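Local coordinates for protein CutA1 (Shewanella, PDB 3AHP) that belongs to the trimeric CutA1 family, whose members are linked to divalent metal ion tolerance, and probably takes part in such tolerance, at residues Leu8-Cys13 against Ile87-Ile92. Numbering follows the deposited sequence.
Sequences LIFTTC and IATPII
Leu8 and Thr89 face each other as an antiparallel hydrogen-bonded pair, joined from Leu8 N to Thr89 O and from Thr89 N to Leu8 O. The second of these bonds, Thr89 N to Leu8 O, is almost straight at 173°. Phe10 and Ile87 repeat the pattern, with Phe10 N bound to Ile87 O and Ile87 N to Phe10 O (2.9 Å). Leu8 O also accepts a weak hydrogen bond from Thr89 OG1 (3.4 Å), a hydroxyl set between the backbone N and the carbonyl carbon of its own residue (chi1 75°). The same OG1 lies near the plane of the Phe10 ring, beside CE1 at its edge, while Thr89 CG2 touches CD1 and CE1.

On this face Ile87 CD1 rests 3.8 Å from Phe10 CB. An alanine at Ile87 would remove CG1 and CD1 and probably leave a gap beside Phe10 CB. Across the non-hydrogen-bonded pair, on the other face, Ile9 CG1 meets Ala88 CB at 4.2 Å. Beyond Thr89, Ile91 CG1 reaches back to Leu8 N and CB.

Strand 6-13 also pairs with strand 50-64, and Ile87 and Ala88 continue the sheet into the second subunit. Phe10 packs on Leu8 of that subunit, and Leu8 on Phe10 of the third. Backbone bonds thus fix the register, while the largely apolar face of Leu8, Phe10, Ile87 and Thr89 packs against the other two subunits, consistent with a part in holding the trimer together.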
ATOM      1  N   LEU B   8       3.232   8.961   0.855  1.00 23.23           N
ATOM      2  CA  LEU B   8       3.414   7.600   1.331  1.00 21.98           C
ATOM      3  C   LEU B   8       4.522   6.908   0.543  1.00 20.28           C
ATOM      4  O   LEU B   8       4.447   6.786  -0.668  1.00 19.95           O
ATOM      5  CB  LEU B   8       2.099   6.838   1.188  1.00 23.42           C
ATOM      6  CG  LEU B   8       1.981   5.440   1.785  1.00 22.80           C
ATOM      7  CD1 LEU B   8       2.295   5.482   3.249  1.00 21.67           C
ATOM      8  CD2 LEU B   8       0.589   4.855   1.510  1.00 22.44           C
ATOM      9  N   ILE B   9       5.563   6.484   1.250  1.00 20.64           N
ATOM     10  CA  ILE B   9       6.711   5.811   0.642  1.00 19.68           C
ATOM     11  C   ILE B   9       6.689   4.322   0.941  1.00 19.22           C
ATOM     12  O   ILE B   9       6.461   3.915   2.085  1.00 17.14           O
ATOM     13  CB  ILE B   9       8.035   6.387   1.161  1.00 19.31           C
ATOM     14  CG1 ILE B   9       8.186   7.832   0.694  1.00 21.15           C
ATOM     15  CG2 ILE B   9       9.221   5.526   0.689  1.00 19.14           C
ATOM     16  CD1 ILE B   9       9.471   8.500   1.165  1.00 25.70           C
ATOM     17  N   PHE B  10       6.902   3.515  -0.093  1.00 19.16           N
ATOM     18  CA  PHE B  10       7.027   2.068   0.089  1.00 19.65           C
ATOM     19  C   PHE B  10       8.463   1.681  -0.133  1.00 19.83           C
ATOM     20  O   PHE B  10       9.097   2.135  -1.085  1.00 20.81           O
ATOM     21  CB  PHE B  10       6.148   1.287  -0.897  1.00 19.30           C
ATOM     22  CG  PHE B  10       4.690   1.502  -0.710  1.00 17.85           C
ATOM     23  CD1 PHE B  10       4.048   2.572  -1.325  1.00 20.57           C
ATOM     24  CD2 PHE B  10       3.949   0.645   0.083  1.00 15.69           C
ATOM     25  CE1 PHE B  10       2.673   2.790  -1.128  1.00 19.87           C
ATOM     26  CE2 PHE B  10       2.592   0.843   0.269  1.00 14.07           C
ATOM     27  CZ  PHE B  10       1.953   1.927  -0.327  1.00 13.91           C
ATOM     28  N   THR B  11       8.952   0.779   0.699  1.00 20.67           N
ATOM     29  CA  THR B  11      10.299   0.261   0.535  1.00 22.30           C
ATOM     30  C   THR B  11      10.416  -1.068   1.257  1.00 21.65           C
ATOM     31  O   THR B  11       9.455  -1.570   1.782  1.00 23.58           O
ATOM     32  CB  THR B  11      11.367   1.264   1.033  1.00 21.69           C
ATOM     33  OG1 THR B  11      12.666   0.779   0.692  1.00 26.34           O
ATOM     34  CG2 THR B  11      11.291   1.448   2.524  1.00 20.01           C
ATOM     35  N   THR B  12      11.607  -1.621   1.306  1.00 23.71           N
ATOM     36  CA  THR B  12      11.762  -3.033   1.584  1.00 23.85           C
ATOM     37  C   THR B  12      13.145  -3.208   2.172  1.00 23.43           C
ATOM     38  O   THR B  12      14.046  -2.494   1.791  1.00 24.62           O
ATOM     39  CB  THR B  12      11.645  -3.826   0.267  1.00 24.47           C
ATOM     40  OG1 THR B  12      10.556  -4.756   0.344  1.00 23.11           O
ATOM     41  CG2 THR B  12      12.940  -4.525  -0.058  1.00 24.94           C
ATOM     42  N   CYS B  13      13.288  -4.057   3.181  1.00 24.63           N
ATOM     43  CA  CYS B  13      14.601  -4.388   3.716  1.00 25.95           C
ATOM     44  C   CYS B  13      14.806  -5.886   3.721  1.00 26.29           C
ATOM     45  O   CYS B  13      13.838  -6.624   3.824  1.00 27.28           O
ATOM     46  CB  CYS B  13      14.746  -3.847   5.133  1.00 27.61           C
ATOM     47  SG  CYS B  13      14.995  -2.069   5.225  1.00 30.63           S
ATOM     48  N   ILE B  87       9.804   3.640  -3.463  1.00 20.29           N
ATOM     49  CA  ILE B  87       8.882   4.428  -4.246  1.00 20.47           C
ATOM     50  C   ILE B  87       7.922   5.251  -3.393  1.00 22.27           C
ATOM     51  O   ILE B  87       7.548   4.869  -2.273  1.00 22.70           O
ATOM     52  CB  ILE B  87       8.098   3.589  -5.268  1.00 21.50           C
ATOM     53  CG1 ILE B  87       6.937   2.864  -4.597  1.00 22.20           C
ATOM     54  CG2 ILE B  87       9.006   2.616  -6.009  1.00 20.31           C
ATOM     55  CD1 ILE B  87       7.122   1.373  -4.535  1.00 30.52           C
ATOM     56  N   ALA B  88       7.536   6.394  -3.946  1.00 22.71           N
ATOM     57  CA  ALA B  88       6.597   7.284  -3.312  1.00 23.84           C
ATOM     58  C   ALA B  88       5.287   7.288  -4.079  1.00 23.61           C
ATOM     59  O   ALA B  88       5.289   7.401  -5.303  1.00 22.07           O
ATOM     60  CB  ALA B  88       7.178   8.708  -3.251  1.00 24.01           C
ATOM     61  N   THR B  89       4.181   7.272  -3.334  1.00 23.71           N
ATOM     62  CA  THR B  89       2.862   7.603  -3.861  1.00 24.67           C
ATOM     63  C   THR B  89       2.267   8.810  -3.125  1.00 25.02           C
ATOM     64  O   THR B  89       2.609   9.064  -1.974  1.00 26.31           O
ATOM     65  CB  THR B  89       1.917   6.405  -3.740  1.00 25.17           C
ATOM     66  OG1 THR B  89       1.519   6.246  -2.376  1.00 25.19           O
ATOM     67  CG2 THR B  89       2.625   5.125  -4.200  1.00 25.32           C
ATOM     68  N   PRO B  90       1.379   9.573  -3.786  1.00 25.03           N
ATOM     69  CA  PRO B  90       0.894  10.817  -3.188  1.00 24.62           C
ATOM     70  C   PRO B  90      -0.239  10.579  -2.193  1.00 25.79           C
ATOM     71  O   PRO B  90      -1.144   9.779  -2.460  1.00 24.46           O
ATOM     72  CB  PRO B  90       0.365  11.580  -4.394  1.00 25.65           C
ATOM     73  CG  PRO B  90      -0.141  10.491  -5.296  1.00 24.79           C
ATOM     74  CD  PRO B  90       0.811   9.345  -5.125  1.00 24.36           C
ATOM     75  N   ILE B  91      -0.156  11.221  -1.032  1.00 26.22           N
ATOM     76  CA  ILE B  91      -1.299  11.316  -0.140  1.00 26.48           C
ATOM     77  C   ILE B  91      -2.126  12.524  -0.549  1.00 26.87           C
ATOM     78  O   ILE B  91      -1.627  13.640  -0.526  1.00 27.12           O
ATOM     79  CB  ILE B  91      -0.864  11.501   1.314  1.00 26.27           C
ATOM     80  CG1 ILE B  91      -0.298  10.198   1.879  1.00 26.11           C
ATOM     81  CG2 ILE B  91      -2.044  11.968   2.149  1.00 28.19           C
ATOM     82  CD1 ILE B  91       0.390  10.354   3.226  1.00 22.03           C
ATOM     83  N   ILE B  92      -3.376  12.311  -0.946  1.00 28.11           N
ATOM     84  CA  ILE B  92      -4.231  13.436  -1.316  1.00 29.00           C
ATOM     85  C   ILE B  92      -5.325  13.731  -0.292  1.00 28.86           C
ATOM     86  O   ILE B  92      -6.184  14.574  -0.527  1.00 30.21           O
ATOM     87  CB  ILE B  92      -4.847  13.281  -2.725  1.00 28.81           C
ATOM     88  CG1 ILE B  92      -5.902  12.173  -2.728  1.00 31.47           C
ATOM     89  CG2 ILE B  92      -3.766  13.028  -3.765  1.00 29.04           C
ATOM     90  CD1 ILE B  92      -6.167  11.566  -4.095  1.00 31.79           C
TER